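Local coordinates for protein similar to yteR (Bacilus subtilis) (Clostridium acetobutylicum, PDB 4WU0) that probably hydrolyses unsaturated rhamnogalacturonan fragments derived from pectin, as a glycoside hydrolase of family 105, at residues L129-A140 / E151-T162. Residues are numbered along the deposited sequence; the frame is centred on the assembly and turned at random.
Sequences LDGLYMGATFYA and EFDDITHQFIIT
Leu132, Ala136, Tyr139 and Ala140 meet Ile155, Phe159 and Thr162 in an antiparallel helical hairpin of the six-hairpin glycosidase fold, consecutive helices 129-146 and 152-166 lying at 155° with their segment axes 9.6 Å apart. The helices come closest at Ala136, whose small side chain leaves room for Ile155: CG2 of Ile155 rests 3.7 Å from Ala136 O, while its CD1 pushes up to 3.5 Å from Ala140 N. With CG1 beside its own backbone N (chi1 -69°), Ile155 also lays CD1 over one face of the Tyr139 ring, offset toward its rim, 4.0 Å from the centroid. One isoleucine thus fills the hollow between Ala136, Tyr139 and Ala140.

Toward Leu129 and Thr162 the bump comes from helix 129-146. Leu132 sets CD1 almost squarely over the centre of the Phe159 ring, a CH-pi contact only 5° off the normal, and its CD2 lies against Thr162. The edge of Phe159 faces Thr137 OG1, which is hydrogen-bonded to Leu132 O; that carbonyl also accepts Thr137 N from the opposite face, five residues on, the pi-type bond of the wider turn at 132-136. Thr212 of helix 199-215 bonds the same hydroxyl.

At the polar end the Tyr139 ring reaches past Ile155 to Glu151 OE1, which is also salt-bridged to Arg103. A water donates to both Tyr139 OH and Asp154 OD2, the latter salt-bridged to Arg111. Tyr139 OH itself donates to the anti lone pair of Glu151 OE1 at 2.5 Å.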
ATOM      1  N   LEU A 129      -7.697   5.806   3.346  1.00 13.89           N
ATOM      2  CA  LEU A 129      -6.592   5.919   2.389  1.00 13.41           C
ATOM      3  C   LEU A 129      -6.120   4.537   1.938  1.00 14.03           C
ATOM      4  O   LEU A 129      -5.769   4.361   0.756  1.00 14.42           O
ATOM      5  CB  LEU A 129      -5.406   6.687   2.988  1.00 13.15           C
ATOM      6  CG  LEU A 129      -5.580   8.187   3.235  1.00 13.76           C
ATOM      7  CD1 LEU A 129      -4.331   8.801   3.776  1.00 16.08           C
ATOM      8  CD2 LEU A 129      -6.011   8.879   1.946  1.00 13.43           C
ATOM      9  N   ASP A 130      -6.065   3.579   2.868  1.00 13.98           N
ATOM     10  CA  ASP A 130      -5.626   2.225   2.552  1.00 15.10           C
ATOM     11  C   ASP A 130      -6.301   1.705   1.285  1.00 13.13           C
ATOM     12  O   ASP A 130      -5.665   1.037   0.476  1.00 14.53           O
ATOM     13  CB  ASP A 130      -5.946   1.202   3.679  1.00 17.10           C
ATOM     14  CG  ASP A 130      -5.593   1.669   5.078  1.00 20.87           C
ATOM     15  OD1 ASP A 130      -5.841   2.824   5.419  1.00 18.80           O
ATOM     16  OD2 ASP A 130      -5.083   0.837   5.866  1.00 22.77           O
ATOM     17  N   GLY A 131      -7.605   1.962   1.136  1.00 12.83           N
ATOM     18  CA  GLY A 131      -8.387   1.414   0.047  1.00 13.78           C
ATOM     19  C   GLY A 131      -7.990   1.858  -1.340  1.00 15.48           C
ATOM     20  O   GLY A 131      -8.240   1.159  -2.315  1.00 16.39           O
ATOM     21  N   LEU A 132      -7.410   3.053  -1.450  1.00 13.66           N
ATOM     22  CA  LEU A 132      -6.956   3.532  -2.739  1.00 13.10           C
ATOM     23  C   LEU A 132      -5.870   2.643  -3.302  1.00 14.33           C
ATOM     24  O   LEU A 132      -5.758   2.499  -4.512  1.00 14.97           O
ATOM     25  CB  LEU A 132      -6.464   4.979  -2.641  1.00 12.90           C
ATOM     26  CG  LEU A 132      -7.568   6.036  -2.728  1.00 12.64           C
ATOM     27  CD1 LEU A 132      -8.183   6.050  -4.117  1.00 16.07           C
ATOM     28  CD2 LEU A 132      -8.634   5.833  -1.656  1.00 14.29           C
ATOM     29  N   TYR A 133      -5.066   2.043  -2.431  1.00 12.19           N
ATOM     30  CA  TYR A 133      -4.014   1.133  -2.869  1.00 12.49           C
ATOM     31  C   TYR A 133      -4.604  -0.231  -3.194  1.00 13.62           C
ATOM     32  O   TYR A 133      -4.228  -0.842  -4.195  1.00 14.29           O
ATOM     33  CB  TYR A 133      -2.956   0.955  -1.778  1.00 14.53           C
ATOM     34  CG  TYR A 133      -1.797   0.097  -2.216  1.00 12.04           C
ATOM     35  CD1 TYR A 133      -0.852   0.583  -3.098  1.00 14.00           C
ATOM     36  CD2 TYR A 133      -1.657  -1.204  -1.768  1.00 11.95           C
ATOM     37  CE1 TYR A 133       0.194  -0.195  -3.487  1.00 12.01           C
ATOM     38  CE2 TYR A 133      -0.605  -1.990  -2.155  1.00 14.02           C
ATOM     39  CZ  TYR A 133       0.327  -1.485  -3.006  1.00 12.91           C
ATOM     40  OH  TYR A 133       1.408  -2.265  -3.386  1.00 13.54           O
ATOM     41  N   MET A 134      -5.533  -0.707  -2.360  1.00 12.72           N
ATOM     42  CA  MET A 134      -6.071  -2.062  -2.537  1.00 12.18           C
ATOM     43  C   MET A 134      -6.989  -2.183  -3.745  1.00 12.40           C
ATOM     44  O   MET A 134      -7.046  -3.233  -4.403  1.00 15.35           O
ATOM     45  CB  MET A 134      -6.870  -2.506  -1.313  1.00 12.64           C
ATOM     46  CG  MET A 134      -6.216  -2.208   0.023  1.00 15.37           C
ATOM     47  SD  MET A 134      -4.601  -2.941   0.186  1.00 15.93           S
ATOM     48  CE  MET A 134      -4.092  -2.167   1.738  1.00 16.72           C
ATOM     49  N   GLY A 135      -7.768  -1.134  -3.971  1.00 13.10           N
ATOM     50  CA  GLY A 135      -8.902  -1.177  -4.883  1.00 14.79           C
ATOM     51  C   GLY A 135      -8.637  -0.437  -6.170  1.00 13.63           C
ATOM     52  O   GLY A 135      -8.403  -1.056  -7.179  1.00 15.38           O
ATOM     53  N   ALA A 136      -8.663   0.889  -6.105  1.00 14.07           N
ATOM     54  CA  ALA A 136      -8.434   1.708  -7.287  1.00 16.82           C
ATOM     55  C   ALA A 136      -7.151   1.341  -8.017  1.00 14.66           C
ATOM     56  O   ALA A 136      -7.138   1.276  -9.247  1.00 13.54           O
ATOM     57  CB  ALA A 136      -8.414   3.167  -6.907  1.00 13.57           C
ATOM     58  N   THR A 137      -6.071   1.088  -7.275  1.00 13.03           N
ATOM     59  CA  THR A 137      -4.794   0.742  -7.895  1.00 12.85           C
ATOM     60  C   THR A 137      -4.817  -0.641  -8.567  1.00 11.99           C
ATOM     61  O   THR A 137      -4.236  -0.825  -9.639  1.00 13.23           O
ATOM     62  CB  THR A 137      -3.611   0.864  -6.886  1.00 12.22           C
ATOM     63  OG1 THR A 137      -3.591   2.195  -6.363  1.00 12.55           O
ATOM     64  CG2 THR A 137      -2.269   0.572  -7.512  1.00 12.98           C
ATOM     65  N   PHE A 138      -5.442  -1.619  -7.934  1.00 11.97           N
ATOM     66  CA  PHE A 138      -5.612  -2.907  -8.577  1.00 12.90           C
ATOM     67  C   PHE A 138      -6.440  -2.739  -9.849  1.00 12.89           C
ATOM     68  O   PHE A 138      -6.111  -3.299 -10.903  1.00 12.83           O
ATOM     69  CB  PHE A 138      -6.327  -3.903  -7.676  1.00 14.60           C
ATOM     70  CG  PHE A 138      -6.985  -5.026  -8.442  1.00 12.75           C
ATOM     71  CD1 PHE A 138      -6.217  -5.980  -9.081  1.00 13.02           C
ATOM     72  CD2 PHE A 138      -8.364  -5.102  -8.573  1.00 15.47           C
ATOM     73  CE1 PHE A 138      -6.825  -7.019  -9.821  1.00 14.42           C
ATOM     74  CE2 PHE A 138      -8.962  -6.132  -9.295  1.00 15.74           C
ATOM     75  CZ  PHE A 138      -8.184  -7.091  -9.911  1.00 14.96           C
ATOM     76  N   TYR A 139      -7.518  -1.962  -9.739  1.00 12.58           N
ATOM     77  CA  TYR A 139      -8.417  -1.742 -10.866  1.00 12.95           C
ATOM     78  C   TYR A 139      -7.625  -1.127 -12.032  1.00 13.13           C
ATOM     79  O   TYR A 139      -7.773  -1.533 -13.175  1.00 13.48           O
ATOM     80  CB  TYR A 139      -9.600  -0.859 -10.415  1.00 13.77           C
ATOM     81  CG  TYR A 139     -10.731  -0.685 -11.389  1.00 13.55           C
ATOM     82  CD1 TYR A 139     -10.872  -1.505 -12.502  1.00 13.95           C
ATOM     83  CD2 TYR A 139     -11.700   0.287 -11.167  1.00 15.08           C
ATOM     84  CE1 TYR A 139     -11.909  -1.323 -13.375  1.00 14.59           C
ATOM     85  CE2 TYR A 139     -12.735   0.467 -12.036  1.00 15.70           C
ATOM     86  CZ  TYR A 139     -12.840  -0.336 -13.136  1.00 14.75           C
ATOM     87  OH  TYR A 139     -13.893  -0.139 -14.011  1.00 18.39           O
ATOM     88  N   ALA A 140      -6.732  -0.186 -11.740  1.00 12.87           N
ATOM     89  CA  ALA A 140      -5.896   0.397 -12.787  1.00 13.13           C
ATOM     90  C   ALA A 140      -5.008  -0.634 -13.471  1.00 14.10           C
ATOM     91  O   ALA A 140      -4.886  -0.652 -14.695  1.00 14.06           O
ATOM     92  CB  ALA A 140      -5.040   1.539 -12.215  1.00 15.52           C
ATOM     93  N   GLU A 151     -12.271   3.305 -18.442  1.00 16.96           N
ATOM     94  CA  GLU A 151     -12.411   2.993 -17.021  1.00 16.30           C
ATOM     95  C   GLU A 151     -11.382   3.708 -16.180  1.00 15.71           C
ATOM     96  O   GLU A 151     -11.560   3.877 -14.972  1.00 15.67           O
ATOM     97  CB  GLU A 151     -12.314   1.488 -16.791  1.00 16.78           C
ATOM     98  CG  GLU A 151     -13.476   0.742 -17.408  1.00 16.68           C
ATOM     99  CD  GLU A 151     -13.339  -0.762 -17.308  1.00 22.36           C
ATOM    100  OE1 GLU A 151     -13.581  -1.307 -16.221  1.00 20.10           O
ATOM    101  OE2 GLU A 151     -13.019  -1.411 -18.328  1.00 30.81           O
ATOM    102  N   PHE A 152     -10.289   4.132 -16.788  1.00 15.75           N
ATOM    103  CA  PHE A 152      -9.308   4.904 -16.021  1.00 15.34           C
ATOM    104  C   PHE A 152      -9.916   6.198 -15.448  1.00 15.56           C
ATOM    105  O   PHE A 152      -9.443   6.697 -14.420  1.00 15.17           O
ATOM    106  CB  PHE A 152      -8.081   5.248 -16.875  1.00 15.57           C
ATOM    107  CG  PHE A 152      -7.151   4.090 -17.124  1.00 15.30           C
ATOM    108  CD1 PHE A 152      -6.580   3.398 -16.077  1.00 14.66           C
ATOM    109  CD2 PHE A 152      -6.786   3.740 -18.421  1.00 15.81           C
ATOM    110  CE1 PHE A 152      -5.702   2.346 -16.306  1.00 15.05           C
ATOM    111  CE2 PHE A 152      -5.899   2.688 -18.649  1.00 16.63           C
ATOM    112  CZ  PHE A 152      -5.362   1.996 -17.579  1.00 17.91           C
ATOM    113  N   ASP A 153     -10.927   6.757 -16.107  1.00 16.27           N
ATOM    114  CA  ASP A 153     -11.555   7.996 -15.636  1.00 16.71           C
ATOM    115  C   ASP A 153     -12.167   7.806 -14.252  1.00 16.80           C
ATOM    116  O   ASP A 153     -12.162   8.718 -13.434  1.00 17.04           O
ATOM    117  CB  ASP A 153     -12.698   8.435 -16.575  1.00 19.39           C
ATOM    118  CG  ASP A 153     -12.231   8.916 -17.944  1.00 28.02           C
ATOM    119  OD1 ASP A 153     -11.030   8.840 -18.280  1.00 20.29           O
ATOM    120  OD2 ASP A 153     -13.116   9.362 -18.716  1.00 23.65           O
ATOM    121  N   ASP A 154     -12.728   6.624 -14.029  1.00 17.33           N
ATOM    122  CA  ASP A 154     -13.335   6.253 -12.751  1.00 15.79           C
ATOM    123  C   ASP A 154     -12.247   6.232 -11.692  1.00 16.77           C
ATOM    124  O   ASP A 154     -12.366   6.876 -10.649  1.00 18.54           O
ATOM    125  CB  ASP A 154     -13.993   4.878 -12.919  1.00 18.02           C
ATOM    126  CG  ASP A 154     -14.641   4.344 -11.649  1.00 25.87           C
ATOM    127  OD1 ASP A 154     -14.550   4.965 -10.566  1.00 20.53           O
ATOM    128  OD2 ASP A 154     -15.241   3.260 -11.755  1.00 21.25           O
ATOM    129  N   ILE A 155     -11.172   5.514 -11.992  1.00 14.78           N
ATOM    130  CA  ILE A 155     -10.048   5.365 -11.088  1.00 13.82           C
ATOM    131  C   ILE A 155      -9.442   6.713 -10.713  1.00 13.88           C
ATOM    132  O   ILE A 155      -9.231   6.999  -9.522  1.00 13.94           O
ATOM    133  CB  ILE A 155      -8.998   4.451 -11.730  1.00 16.24           C
ATOM    134  CG1 ILE A 155      -9.553   3.021 -11.791  1.00 15.07           C
ATOM    135  CG2 ILE A 155      -7.653   4.496 -10.983  1.00 16.49           C
ATOM    136  CD1 ILE A 155      -9.005   2.204 -12.939  1.00 15.74           C
ATOM    137  N   THR A 156      -9.146   7.549 -11.698  1.00 15.28           N
ATOM    138  CA  THR A 156      -8.509   8.821 -11.379  1.00 16.92           C
ATOM    139  C   THR A 156      -9.436   9.715 -10.556  1.00 18.05           C
ATOM    140  O   THR A 156      -9.001  10.397  -9.637  1.00 15.62           O
ATOM    141  CB  THR A 156      -8.007   9.563 -12.635  1.00 15.19           C
ATOM    142  OG1 THR A 156      -9.076   9.786 -13.554  1.00 15.82           O
ATOM    143  CG2 THR A 156      -6.931   8.745 -13.317  1.00 17.55           C
ATOM    144  N   HIS A 157     -10.717   9.713 -10.886  1.00 15.81           N
ATOM    145  CA  HIS A 157     -11.707  10.475 -10.113  1.00 16.31           C
ATOM    146  C   HIS A 157     -11.672  10.065  -8.640  1.00 16.21           C
ATOM    147  O   HIS A 157     -11.791  10.912  -7.736  1.00 18.39           O
ATOM    148  CB  HIS A 157     -13.096  10.220 -10.698  1.00 18.33           C
ATOM    149  CG  HIS A 157     -14.203  10.937  -9.991  1.00 18.90           C
ATOM    150  ND1 HIS A 157     -14.435  12.290 -10.137  1.00 25.95           N
ATOM    151  CD2 HIS A 157     -15.150  10.484  -9.136  1.00 25.77           C
ATOM    152  CE1 HIS A 157     -15.486  12.635  -9.416  1.00 21.85           C
ATOM    153  NE2 HIS A 157     -15.934  11.557  -8.794  1.00 24.17           N
ATOM    154  N   GLN A 158     -11.476   8.778  -8.372  1.00 15.24           N
ATOM    155  CA  GLN A 158     -11.424   8.331  -6.980  1.00 17.77           C
ATOM    156  C   GLN A 158     -10.228   8.913  -6.236  1.00 15.17           C
ATOM    157  O   GLN A 158     -10.349   9.325  -5.085  1.00 15.50           O
ATOM    158  CB  GLN A 158     -11.426   6.816  -6.898  1.00 20.86           C
ATOM    159  CG  GLN A 158     -12.713   6.257  -7.496  1.00 21.20           C
ATOM    160  CD  GLN A 158     -13.083   4.921  -6.948  1.00 23.58           C
ATOM    161  OE1 GLN A 158     -13.008   4.685  -5.734  1.00 20.26           O
ATOM    162  NE2 GLN A 158     -13.491   4.018  -7.841  1.00 23.74           N
ATOM    163  N   PHE A 159      -9.075   8.982  -6.892  1.00 14.13           N
ATOM    164  CA  PHE A 159      -7.921   9.636  -6.284  1.00 14.48           C
ATOM    165  C   PHE A 159      -8.151  11.109  -6.025  1.00 14.39           C
ATOM    166  O   PHE A 159      -7.745  11.627  -4.985  1.00 14.98           O
ATOM    167  CB  PHE A 159      -6.675   9.487  -7.165  1.00 13.36           C
ATOM    168  CG  PHE A 159      -6.020   8.150  -7.033  1.00 13.02           C
ATOM    169  CD1 PHE A 159      -5.089   7.932  -6.048  1.00 13.01           C
ATOM    170  CD2 PHE A 159      -6.375   7.099  -7.862  1.00 13.60           C
ATOM    171  CE1 PHE A 159      -4.488   6.699  -5.895  1.00 13.13           C
ATOM    172  CE2 PHE A 159      -5.784   5.855  -7.722  1.00 12.38           C
ATOM    173  CZ  PHE A 159      -4.839   5.652  -6.740  1.00 14.48           C
ATOM    174  N   ILE A 160      -8.777  11.790  -6.986  1.00 14.57           N
ATOM    175  CA  ILE A 160      -8.989  13.228  -6.886  1.00 15.48           C
ATOM    176  C   ILE A 160      -9.979  13.582  -5.772  1.00 15.43           C
ATOM    177  O   ILE A 160      -9.762  14.516  -5.020  1.00 15.84           O
ATOM    178  CB  ILE A 160      -9.449  13.781  -8.240  1.00 16.62           C
ATOM    179  CG1 ILE A 160      -8.275  13.746  -9.217  1.00 16.47           C
ATOM    180  CG2 ILE A 160      -9.982  15.202  -8.120  1.00 22.22           C
ATOM    181  CD1 ILE A 160      -8.646  13.915 -10.688  1.00 17.59           C
ATOM    182  N   ILE A 161     -11.060  12.833  -5.686  1.00 16.64           N
ATOM    183  CA  ILE A 161     -12.067  13.061  -4.653  1.00 15.66           C
ATOM    184  C   ILE A 161     -11.487  12.724  -3.279  1.00 16.12           C
ATOM    185  O   ILE A 161     -11.788  13.391  -2.295  1.00 17.17           O
ATOM    186  CB  ILE A 161     -13.329  12.233  -4.928  1.00 17.18           C
ATOM    187  CG1 ILE A 161     -14.022  12.706  -6.202  1.00 19.62           C
ATOM    188  CG2 ILE A 161     -14.306  12.286  -3.741  1.00 18.24           C
ATOM    189  CD1 ILE A 161     -14.473  14.139  -6.189  1.00 19.95           C
ATOM    190  N   THR A 162     -10.678  11.675  -3.211  1.00 14.91           N
ATOM    191  CA  THR A 162     -10.070  11.315  -1.940  1.00 13.96           C
ATOM    192  C   THR A 162      -9.181  12.451  -1.443  1.00 16.73           C
ATOM    193  O   THR A 162      -9.232  12.827  -0.281  1.00 15.46           O
ATOM    194  CB  THR A 162      -9.300   9.995  -2.056  1.00 14.39           C
ATOM    195  OG1 THR A 162     -10.235   8.954  -2.349  1.00 16.66           O
ATOM    196  CG2 THR A 162      -8.552   9.664  -0.778  1.00 15.33           C
TER
HETATM  197  O   HOH W   1     -15.718   1.884 -14.011  1.00 22.91           O